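Local coordinates for protein aldose-aldose oxidoreductase (Caulobacter crescentus, PDB 5A04) that probably catalyses the NADP(H)-dependent oxidation of one aldose coupled to reduction of another, binding glucose beside the nicotinamide of its cofactor, at residues 181-186 with 225-230; 189-194 with 322-327; 9-14 with 24-29. All coordinates share one frame; numbering follows the deposited sequence.

Interaction 1: 181-186 with 225-230. With BGC (beta-D-glucopyranose), chain H.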
# COMPACT_ATOMS: atom_id res chain seq x y z
N GLY A 181 -14.90 0.31 -13.99
CA GLY A 181 -14.67 1.54 -13.26
C GLY A 181 -13.20 1.89 -13.10
O GLY A 181 -12.43 1.82 -14.06
N SER A 182 -12.81 2.26 -11.88
CA SER A 182 -11.44 2.74 -11.63
C SER A 182 -10.34 1.79 -12.11
O SER A 182 -9.31 2.23 -12.58
CB SER A 182 -11.24 3.03 -10.14
OG SER A 182 -11.13 1.83 -9.39
N LEU A 183 -10.57 0.48 -12.01
CA LEU A 183 -9.53 -0.46 -12.41
C LEU A 183 -9.22 -0.35 -13.90
O LEU A 183 -8.07 -0.49 -14.30
CB LEU A 183 -9.96 -1.89 -12.08
CG LEU A 183 -8.95 -3.00 -12.42
CD1 LEU A 183 -7.58 -2.70 -11.78
CD2 LEU A 183 -9.48 -4.36 -11.96
N MET A 184 -10.25 -0.11 -14.71
CA MET A 184 -10.04 -0.02 -16.14
C MET A 184 -9.27 1.25 -16.48
O MET A 184 -8.42 1.25 -17.38
CB MET A 184 -11.39 -0.06 -16.87
CG MET A 184 -12.05 -1.44 -16.87
SD MET A 184 -11.05 -2.65 -17.75
CE MET A 184 -11.37 -2.20 -19.43
N ASP A 185 -9.48 2.32 -15.71
CA ASP A 185 -8.95 3.62 -16.08
C ASP A 185 -7.63 3.99 -15.45
O ASP A 185 -6.73 4.52 -16.12
CB ASP A 185 -9.96 4.71 -15.73
CG ASP A 185 -9.51 6.08 -16.20
OD1 ASP A 185 -9.49 6.30 -17.43
OD2 ASP A 185 -9.14 6.91 -15.34
N ILE A 186 -7.53 3.79 -14.15
CA ILE A 186 -6.41 4.33 -13.40
C ILE A 186 -5.73 3.22 -12.59
O ILE A 186 -4.50 3.19 -12.45
CB ILE A 186 -6.88 5.53 -12.50
CG1 ILE A 186 -5.72 6.11 -11.72
CG2 ILE A 186 -8.05 5.14 -11.60
CD1 ILE A 186 -4.63 6.64 -12.62
N ILE A 225 -11.33 -0.61 -5.96
CA ILE A 225 -11.08 -2.05 -5.97
C ILE A 225 -9.58 -2.27 -5.78
O ILE A 225 -8.75 -2.02 -6.66
CB ILE A 225 -11.64 -2.75 -7.26
CG1 ILE A 225 -11.41 -4.27 -7.18
CG2 ILE A 225 -11.07 -2.14 -8.56
CD1 ILE A 225 -12.19 -5.05 -8.25
N ASN A 226 -9.23 -2.69 -4.57
CA ASN A 226 -7.84 -2.89 -4.19
C ASN A 226 -7.50 -4.35 -4.38
O ASN A 226 -8.36 -5.21 -4.18
CB ASN A 226 -7.60 -2.46 -2.74
CG ASN A 226 -7.94 -1.00 -2.51
OD1 ASN A 226 -7.91 -0.19 -3.45
ND2 ASN A 226 -8.27 -0.66 -1.27
N PHE A 227 -6.28 -4.64 -4.77
CA PHE A 227 -5.95 -6.02 -5.07
C PHE A 227 -4.55 -6.39 -4.63
O PHE A 227 -3.68 -5.53 -4.44
CB PHE A 227 -6.15 -6.33 -6.57
CG PHE A 227 -5.49 -5.35 -7.52
CD1 PHE A 227 -6.10 -4.13 -7.83
CD2 PHE A 227 -4.29 -5.68 -8.14
CE1 PHE A 227 -5.48 -3.23 -8.73
CE2 PHE A 227 -3.68 -4.79 -9.04
CZ PHE A 227 -4.28 -3.57 -9.33
N GLN A 228 -4.36 -7.69 -4.41
CA GLN A 228 -3.07 -8.25 -4.04
C GLN A 228 -2.63 -9.18 -5.14
O GLN A 228 -3.46 -9.91 -5.68
CB GLN A 228 -3.16 -9.03 -2.74
CG GLN A 228 -3.73 -8.25 -1.57
CD GLN A 228 -3.63 -9.03 -0.29
OE1 GLN A 228 -4.32 -10.05 -0.12
NE2 GLN A 228 -2.75 -8.59 0.62
N LEU A 229 -1.34 -9.17 -5.46
CA LEU A 229 -0.76 -10.09 -6.44
C LEU A 229 0.37 -10.88 -5.81
O LEU A 229 1.18 -10.33 -5.06
CB LEU A 229 -0.23 -9.32 -7.66
CG LEU A 229 -1.18 -8.35 -8.36
CD1 LEU A 229 -0.44 -7.55 -9.43
CD2 LEU A 229 -2.35 -9.10 -8.99
N LEU A 230 0.43 -12.17 -6.14
CA LEU A 230 1.59 -12.99 -5.81
C LEU A 230 2.26 -13.42 -7.10
O LEU A 230 1.57 -13.77 -8.06
CB LEU A 230 1.17 -14.21 -4.98
CG LEU A 230 2.26 -15.21 -4.59
CD1 LEU A 230 3.27 -14.60 -3.61
CD2 LEU A 230 1.60 -16.46 -3.98
C2 BGC H . -6.46 8.05 -17.23
C3 BGC H . -6.91 9.45 -16.78
C4 BGC H . -6.02 9.95 -15.68
C5 BGC H . -4.55 9.85 -16.06
C6 BGC H . -3.67 10.15 -14.82
C1 BGC H . -5.06 8.18 -17.61
O1 BGC H . -4.60 6.95 -18.18
O2 BGC H . -7.28 7.64 -18.32
O3 BGC H . -8.25 9.34 -16.33
O4 BGC H . -6.34 11.30 -15.38
O5 BGC H . -4.24 8.54 -16.50
O6 BGC H . -2.29 10.25 -15.20
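Leu183 and Ile225 mark the nearest backbone approach, 6.8 Å between their CA atoms, where the start of helix 182-186 lies across strand 225-230 with the two axes 9.8 Å apart at closest and their directions 77° apart. Leu183 makes the larger part of the helix-side contact. Its CB rests 3.7 Å from CG2 of Ile225, while one methyl, CD1, reaches CE1 of the Phe227 ring, also at 3.7 Å, approaching it obliquely. With CG anti to the backbone N (chi1 -179°), the isobutyl group extends across to the strand, letting one leucine meet two strand residues that point to the same side of the sheet. Beta-branched Ile225 suits its place: CG2, between backbone N and carbonyl carbon, faces the helix, while CG1, anti to that N, carries CD1 to Ile327. CG2 of Ile225 also lies 4.1 Å from OG of Ser182, a loose contact, for that hydroxyl is engaged elsewhere: it is hydrogen-bonded to Asp223 O and to Ser241 OG, which lets a small polar residue sit in a buried place. Gly181 occupies the N-cap position, and its carbonyl O accepts a 3.0 Å bond from Met184 N in the first turn.

Asp185, on the same turn, serves the sugar instead of the sheet. Its carboxylate takes one glucose hydroxyl on each oxygen, O2 on OD1 at 2.7 Å and O3 on OD2 at 2.8 Å, and a salt bridge from OD1 to Arg172 gives it a second partner. Such a two-pronged grip on vicinal hydroxyls is characteristic of sugar-binding sites. Strand 225-230 runs between strands 204-210 and 236-242 in the C-terminal sheet; helix 314-333 packs against Leu183 and Phe227 through Ile327, and the second subunit meets Asn226 and Gln228 of the strand.

Interaction 2: 189-194 with 322-327; sequences YSLNAA and RVIEAI. With BGC (beta-D-glucopyranose), chain H; NDP (NADPH dihydro-nicotinamide-adenine-dinucleotide phosphate), chain G.
Leu191 divides its two methyl groups between neighbouring residues of the other helix. CD1 lies 3.6 Å from CG1 of Val323, and CD2 lies 3.7 Å from CG1 of Ile324. Holding CG anti to the backbone N (chi1 165°) carries the fork across to segment 322-327, where branched aliphatic residues offer methyl and methylene surface without a polar group to satisfy. This is helix-to-helix packing within the C-terminal alpha/beta domain of the oxidoreductase family: helices 182-198 and 314-333 lie together on the sheet, and Leu229 of strand 224-230 touches Val323.

Elsewhere on helix 182-198, Tyr189 reaches the ligands. Its OH is modelled 2.4 Å from O1 of glucose, a hydrogen bond so short that its exact length is doubtful; that O1 sits at the edge of the tyrosine ring, in its plane, and O7N of the nicotinamide amide is 3.1 Å from the same OH of Tyr189. A phenylalanine here would probably leave the anomeric O1 without this partner and its position beside the cofactor less firmly fixed. Arg132 and Thr265 pack against the tyrosine. Farther along the helix, Asn192 ND2 is hydrogen-bonded to Asp320, adding a polar tie between the two helices.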
# COMPACT_ATOMS: atom_id res chain seq x y z
N TYR A 189 -2.74 1.30 -13.95
CA TYR A 189 -1.34 1.72 -13.75
C TYR A 189 -0.67 0.98 -12.59
O TYR A 189 0.54 0.71 -12.64
CB TYR A 189 -1.23 3.23 -13.51
CG TYR A 189 -1.50 4.06 -14.74
CD1 TYR A 189 -2.79 4.48 -15.05
CD2 TYR A 189 -0.47 4.44 -15.59
CE1 TYR A 189 -3.05 5.25 -16.18
CE2 TYR A 189 -0.72 5.22 -16.71
CZ TYR A 189 -2.00 5.61 -17.00
OH TYR A 189 -2.25 6.38 -18.12
N SER A 190 -1.43 0.68 -11.54
CA SER A 190 -0.88 -0.09 -10.42
C SER A 190 -0.51 -1.50 -10.87
O SER A 190 0.55 -2.02 -10.52
CB SER A 190 -1.89 -0.17 -9.27
OG SER A 190 -2.17 1.11 -8.73
N LEU A 191 -1.41 -2.12 -11.63
CA LEU A 191 -1.18 -3.45 -12.15
C LEU A 191 -0.00 -3.49 -13.11
O LEU A 191 0.88 -4.35 -13.00
CB LEU A 191 -2.46 -3.94 -12.85
CG LEU A 191 -2.32 -5.16 -13.75
CD1 LEU A 191 -1.86 -6.36 -12.93
CD2 LEU A 191 -3.68 -5.42 -14.42
N ASN A 192 0.01 -2.56 -14.05
CA ASN A 192 1.04 -2.54 -15.08
C ASN A 192 2.41 -2.32 -14.42
O ASN A 192 3.39 -2.97 -14.78
CB ASN A 192 0.73 -1.46 -16.14
CG ASN A 192 1.53 -1.63 -17.43
OD1 ASN A 192 2.50 -0.92 -17.67
ND2 ASN A 192 1.10 -2.57 -18.27
N ALA A 193 2.47 -1.43 -13.43
CA ALA A 193 3.72 -1.20 -12.70
C ALA A 193 4.17 -2.42 -11.91
O ALA A 193 5.36 -2.75 -11.88
CB ALA A 193 3.60 0.01 -11.76
N ALA A 194 3.24 -3.10 -11.24
CA ALA A 194 3.64 -4.29 -10.48
C ALA A 194 4.29 -5.30 -11.43
O ALA A 194 5.29 -5.92 -11.08
CB ALA A 194 2.43 -4.91 -9.78
N ARG A 322 -6.07 -9.88 -18.70
CA ARG A 322 -6.17 -11.20 -18.06
C ARG A 322 -6.21 -11.06 -16.54
O ARG A 322 -7.02 -11.70 -15.86
CB ARG A 322 -4.99 -12.10 -18.45
CG ARG A 322 -5.03 -12.68 -19.86
CD ARG A 322 -3.78 -13.53 -20.13
NE ARG A 322 -3.85 -14.21 -21.42
CZ ARG A 322 -2.79 -14.50 -22.16
NH1 ARG A 322 -1.56 -14.16 -21.76
NH2 ARG A 322 -2.95 -15.13 -23.32
N VAL A 323 -5.33 -10.22 -16.00
CA VAL A 323 -5.29 -10.03 -14.55
C VAL A 323 -6.49 -9.22 -14.09
O VAL A 323 -7.06 -9.49 -13.04
CB VAL A 323 -3.98 -9.33 -14.11
CG1 VAL A 323 -3.93 -9.28 -12.59
CG2 VAL A 323 -2.78 -10.10 -14.65
N ILE A 324 -6.89 -8.23 -14.89
CA ILE A 324 -8.06 -7.42 -14.55
C ILE A 324 -9.31 -8.29 -14.41
O ILE A 324 -10.08 -8.14 -13.45
CB ILE A 324 -8.29 -6.30 -15.60
CG1 ILE A 324 -7.25 -5.19 -15.36
CG2 ILE A 324 -9.70 -5.74 -15.52
CD1 ILE A 324 -7.13 -4.18 -16.50
N GLU A 325 -9.50 -9.22 -15.34
CA GLU A 325 -10.62 -10.17 -15.22
C GLU A 325 -10.52 -10.95 -13.91
O GLU A 325 -11.54 -11.15 -13.22
CB GLU A 325 -10.66 -11.12 -16.42
CG GLU A 325 -11.17 -10.42 -17.69
CD GLU A 325 -11.67 -11.36 -18.77
OE1 GLU A 325 -11.61 -12.61 -18.57
OE2 GLU A 325 -12.11 -10.84 -19.83
N ALA A 326 -9.31 -11.37 -13.54
CA ALA A 326 -9.13 -12.13 -12.30
C ALA A 326 -9.37 -11.28 -11.06
O ALA A 326 -9.89 -11.78 -10.06
CB ALA A 326 -7.74 -12.75 -12.25
N ILE A 327 -8.97 -10.01 -11.10
CA ILE A 327 -9.23 -9.08 -9.99
C ILE A 327 -10.74 -8.91 -9.78
O ILE A 327 -11.23 -9.00 -8.66
CB ILE A 327 -8.56 -7.70 -10.23
CG1 ILE A 327 -7.04 -7.85 -10.22
CG2 ILE A 327 -9.04 -6.66 -9.18
CD1 ILE A 327 -6.29 -6.68 -10.92
C2 BGC H . -6.46 8.05 -17.23
C3 BGC H . -6.91 9.45 -16.78
C4 BGC H . -6.02 9.95 -15.68
C5 BGC H . -4.55 9.85 -16.06
C6 BGC H . -3.67 10.15 -14.82
C1 BGC H . -5.06 8.18 -17.61
O1 BGC H . -4.60 6.95 -18.18
O2 BGC H . -7.28 7.64 -18.32
O3 BGC H . -8.25 9.34 -16.33
O4 BGC H . -6.34 11.30 -15.38
O5 BGC H . -4.24 8.54 -16.50
O6 BGC H . -2.29 10.25 -15.20
PA NDP G . -12.39 12.23 -23.83
O1A NDP G . -13.81 11.97 -23.45
O2A NDP G . -11.74 13.50 -23.35
O5B NDP G . -12.21 12.16 -25.46
C5B NDP G . -12.82 11.00 -25.94
C4B NDP G . -13.04 11.25 -27.44
O4B NDP G . -13.37 10.03 -28.11
C3B NDP G . -14.22 12.22 -27.64
O3B NDP G . -13.81 13.54 -27.58
C2B NDP G . -14.60 11.91 -29.10
O2B NDP G . -13.80 12.49 -29.95
C1B NDP G . -14.25 10.36 -29.17
N9A NDP G . -15.44 9.51 -29.10
C8A NDP G . -15.89 8.62 -30.07
N7A NDP G . -17.04 8.00 -29.73
C5A NDP G . -17.36 8.53 -28.47
C6A NDP G . -18.43 8.29 -27.59
N6A NDP G . -19.41 7.39 -27.93
N1A NDP G . -18.53 8.94 -26.39
C2A NDP G . -17.50 9.84 -26.13
N3A NDP G . -16.43 10.16 -26.86
C4A NDP G . -16.37 9.48 -28.06
O3 NDP G . -11.64 10.90 -23.18
PN NDP G . -10.04 11.02 -22.93
O1N NDP G . -9.30 11.55 -24.09
O2N NDP G . -9.68 11.33 -21.49
O5D NDP G . -9.65 9.31 -22.93
C5D NDP G . -9.80 8.71 -24.18
C4D NDP G . -8.92 7.42 -24.18
O4D NDP G . -7.56 7.80 -23.81
C3D NDP G . -9.39 6.40 -23.07
O3D NDP G . -9.17 5.06 -23.53
C2D NDP G . -8.46 6.69 -21.91
O2D NDP G . -8.20 5.53 -21.13
C1D NDP G . -7.14 7.07 -22.68
N1N NDP G . -6.33 7.98 -21.88
C2N NDP G . -4.99 7.69 -21.65
C3N NDP G . -4.24 8.57 -20.92
C7N NDP G . -2.83 8.26 -20.67
O7N NDP G . -2.14 8.93 -19.88
N7N NDP G . -2.24 7.20 -21.34
C4N NDP G . -4.79 9.83 -20.36
C5N NDP G . -6.22 10.02 -20.63
C6N NDP G . -6.92 9.15 -21.35
P2B NDP G . -14.50 13.15 -31.38
O1X NDP G . -15.25 11.95 -31.90
O2X NDP G . -15.31 14.24 -30.77
O3X NDP G . -13.26 13.57 -32.18

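Interaction 3: 9-14 with 24-29. With NDP (NADPH dihydro-nicotinamide-adenine-dinucleotide phosphate), chain G.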
# COMPACT_ATOMS: atom_id res chain seq x y z
N TYR A 9 1.17 9.81 -38.44
CA TYR A 9 0.09 9.42 -37.54
C TYR A 9 -1.26 10.02 -37.93
O TYR A 9 -1.36 11.22 -38.21
CB TYR A 9 0.41 9.88 -36.11
CG TYR A 9 1.24 8.93 -35.28
CD1 TYR A 9 2.62 8.83 -35.47
CD2 TYR A 9 0.64 8.19 -34.27
CE1 TYR A 9 3.37 7.95 -34.69
CE2 TYR A 9 1.38 7.32 -33.50
CZ TYR A 9 2.73 7.21 -33.70
OH TYR A 9 3.45 6.33 -32.89
N ALA A 10 -2.30 9.19 -37.93
CA ALA A 10 -3.67 9.67 -37.87
C ALA A 10 -4.12 9.58 -36.41
O ALA A 10 -4.06 8.52 -35.81
CB ALA A 10 -4.60 8.84 -38.79
N ILE A 11 -4.55 10.71 -35.84
CA ILE A 11 -5.07 10.70 -34.47
C ILE A 11 -6.59 10.54 -34.54
O ILE A 11 -7.29 11.30 -35.22
CB ILE A 11 -4.70 12.00 -33.71
CG1 ILE A 11 -3.18 12.19 -33.69
CG2 ILE A 11 -5.24 11.95 -32.28
CD1 ILE A 11 -2.40 11.03 -33.06
N LEU A 12 -7.10 9.51 -33.87
CA LEU A 12 -8.51 9.16 -33.96
C LEU A 12 -9.17 9.32 -32.60
O LEU A 12 -8.80 8.64 -31.64
CB LEU A 12 -8.66 7.72 -34.50
CG LEU A 12 -10.07 7.25 -34.87
CD1 LEU A 12 -9.98 6.10 -35.88
CD2 LEU A 12 -10.84 6.79 -33.64
N GLY A 13 -10.15 10.22 -32.52
CA GLY A 13 -10.83 10.55 -31.28
C GLY A 13 -10.23 11.79 -30.66
O GLY A 13 -9.31 11.70 -29.85
N LEU A 14 -10.73 12.96 -31.05
CA LEU A 14 -10.10 14.23 -30.67
C LEU A 14 -10.65 14.76 -29.34
O LEU A 14 -11.27 15.84 -29.25
CB LEU A 14 -10.26 15.25 -31.80
CG LEU A 14 -9.72 14.79 -33.17
CD1 LEU A 14 -9.82 15.88 -34.24
CD2 LEU A 14 -8.27 14.26 -33.08
N PRO A 24 0.23 18.03 -29.18
CA PRO A 24 1.33 19.00 -29.09
C PRO A 24 2.71 18.35 -29.03
O PRO A 24 3.70 19.01 -29.34
CB PRO A 24 1.05 19.73 -27.78
CG PRO A 24 -0.43 19.64 -27.62
CD PRO A 24 -0.76 18.25 -28.10
N ARG A 25 2.79 17.08 -28.63
CA ARG A 25 4.08 16.45 -28.43
C ARG A 25 4.71 15.84 -29.68
O ARG A 25 5.80 15.27 -29.62
CB ARG A 25 3.96 15.39 -27.32
CG ARG A 25 3.52 16.00 -25.97
CD ARG A 25 4.66 16.64 -25.18
NE ARG A 25 5.22 17.86 -25.78
CZ ARG A 25 4.73 19.09 -25.61
NH1 ARG A 25 3.64 19.29 -24.87
NH2 ARG A 25 5.35 20.12 -26.19
N PHE A 26 4.06 15.98 -30.84
CA PHE A 26 4.78 15.68 -32.07
C PHE A 26 5.95 16.65 -32.26
O PHE A 26 6.89 16.36 -33.00
CB PHE A 26 3.83 15.71 -33.27
CG PHE A 26 2.98 14.48 -33.37
CD1 PHE A 26 3.47 13.33 -33.96
CD2 PHE A 26 1.69 14.48 -32.86
CE1 PHE A 26 2.68 12.16 -34.04
CE2 PHE A 26 0.89 13.33 -32.93
CZ PHE A 26 1.40 12.17 -33.52
N ALA A 27 5.90 17.78 -31.57
CA ALA A 27 6.96 18.79 -31.67
C ALA A 27 8.35 18.22 -31.38
O ALA A 27 9.33 18.59 -32.05
CB ALA A 27 6.68 19.96 -30.72
N GLU A 28 8.45 17.33 -30.40
CA GLU A 28 9.73 16.77 -30.01
C GLU A 28 10.05 15.41 -30.64
O GLU A 28 11.08 14.82 -30.33
CB GLU A 28 9.81 16.66 -28.49
CG GLU A 28 9.70 17.98 -27.74
CD GLU A 28 8.27 18.41 -27.45
OE1 GLU A 28 7.35 17.58 -27.56
OE2 GLU A 28 8.07 19.60 -27.11
N CYS A 29 9.18 14.90 -31.51
CA CYS A 29 9.45 13.62 -32.17
C CYS A 29 10.51 13.73 -33.24
O CYS A 29 10.63 14.75 -33.92
CB CYS A 29 8.18 13.07 -32.82
SG CYS A 29 6.96 12.51 -31.63
PA NDP G . -12.39 12.23 -23.83
O1A NDP G . -13.81 11.97 -23.45
O2A NDP G . -11.74 13.50 -23.35
O5B NDP G . -12.21 12.16 -25.46
C5B NDP G . -12.82 11.00 -25.94
C4B NDP G . -13.04 11.25 -27.44
O4B NDP G . -13.37 10.03 -28.11
C3B NDP G . -14.22 12.22 -27.64
O3B NDP G . -13.81 13.54 -27.58
C2B NDP G . -14.60 11.91 -29.10
O2B NDP G . -13.80 12.49 -29.95
C1B NDP G . -14.25 10.36 -29.17
N9A NDP G . -15.44 9.51 -29.10
C8A NDP G . -15.89 8.62 -30.07
N7A NDP G . -17.04 8.00 -29.73
C5A NDP G . -17.36 8.53 -28.47
C6A NDP G . -18.43 8.29 -27.59
N6A NDP G . -19.41 7.39 -27.93
N1A NDP G . -18.53 8.94 -26.39
C2A NDP G . -17.50 9.84 -26.13
N3A NDP G . -16.43 10.16 -26.86
C4A NDP G . -16.37 9.48 -28.06
O3 NDP G . -11.64 10.90 -23.18
PN NDP G . -10.04 11.02 -22.93
O1N NDP G . -9.30 11.55 -24.09
O2N NDP G . -9.68 11.33 -21.49
O5D NDP G . -9.65 9.31 -22.93
C5D NDP G . -9.80 8.71 -24.18
C4D NDP G . -8.92 7.42 -24.18
O4D NDP G . -7.56 7.80 -23.81
C3D NDP G . -9.39 6.40 -23.07
O3D NDP G . -9.17 5.06 -23.53
C2D NDP G . -8.46 6.69 -21.91
O2D NDP G . -8.20 5.53 -21.13
C1D NDP G . -7.14 7.07 -22.68
N1N NDP G . -6.33 7.98 -21.88
C2N NDP G . -4.99 7.69 -21.65
C3N NDP G . -4.24 8.57 -20.92
C7N NDP G . -2.83 8.26 -20.67
O7N NDP G . -2.14 8.93 -19.88
N7N NDP G . -2.24 7.20 -21.34
C4N NDP G . -4.79 9.83 -20.36
C5N NDP G . -6.22 10.02 -20.63
C6N NDP G . -6.92 9.15 -21.35
P2B NDP G . -14.50 13.15 -31.38
O1X NDP G . -15.25 11.95 -31.90
O2X NDP G . -15.31 14.24 -30.77
O3X NDP G . -13.26 13.57 -32.18
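The NADPH-binding Rossmann fold opens with strand 7-12, of which residues 9-12 lie here, and the glycine-bearing turn that follows it, and that strand is packed against the loop between helix 16-22 and strand 32-38. Phe26 makes the contact from the loop side. It turns its ring edge to the face of Tyr9 in an offset edge-to-face pair, with centroids 5.4 Å apart and planes at 65°. CZ of Phe26 comes within 3.6 Å of Tyr9 CB, and CE1 lies 3.6 Å from Tyr9 CD1. Ile11, two residues along the strand and pointing to the same side, brings its CD1 to the ring edge, 4.0 Å from CZ. A flat phenyl suits this place, since its rim can meet an aromatic face and an aliphatic methyl together. The hydroxyl of Tyr9 is hydrogen-bonded to Leu297 O. Within the loop, Arg25 grips Glu28 side-on, NE to OE1 at 2.8 Å and NH2 to OE2 at 2.9 Å.

At the end of the strand, Gly13 adopts a backbone shape in which a CB would collide with the preceding carbonyl O, and Leu14 N gives a 2.8 Å hydrogen bond to O3X of the 2'-phosphate. Apolar contact thus joins strand to loop, while a neutral backbone amide meets the phosphate that distinguishes NADPH from NADH.

How the interactions relate
Interactions 1 and 2 form one continuous core in the C-terminal domain, their centres 6 Å apart. Both draw on helix 182-198, and Ile327 of segment 322-327 knits them together: its CD1 lies 3.6 Å from Phe227 CD2, and its CG2 lies 3.6 Å from Leu183 CD2. From this shared helix Asp185 and Tyr189 both reach the glucose, holding different hydroxyls of it. Interaction 3 stands apart in the Rossmann domain, about 28 Å from interaction 2 between centres and on the other side of the chain's centre. NADPH links the two regions, its 2'-phosphate at Leu14 and its nicotinamide amide near Tyr189.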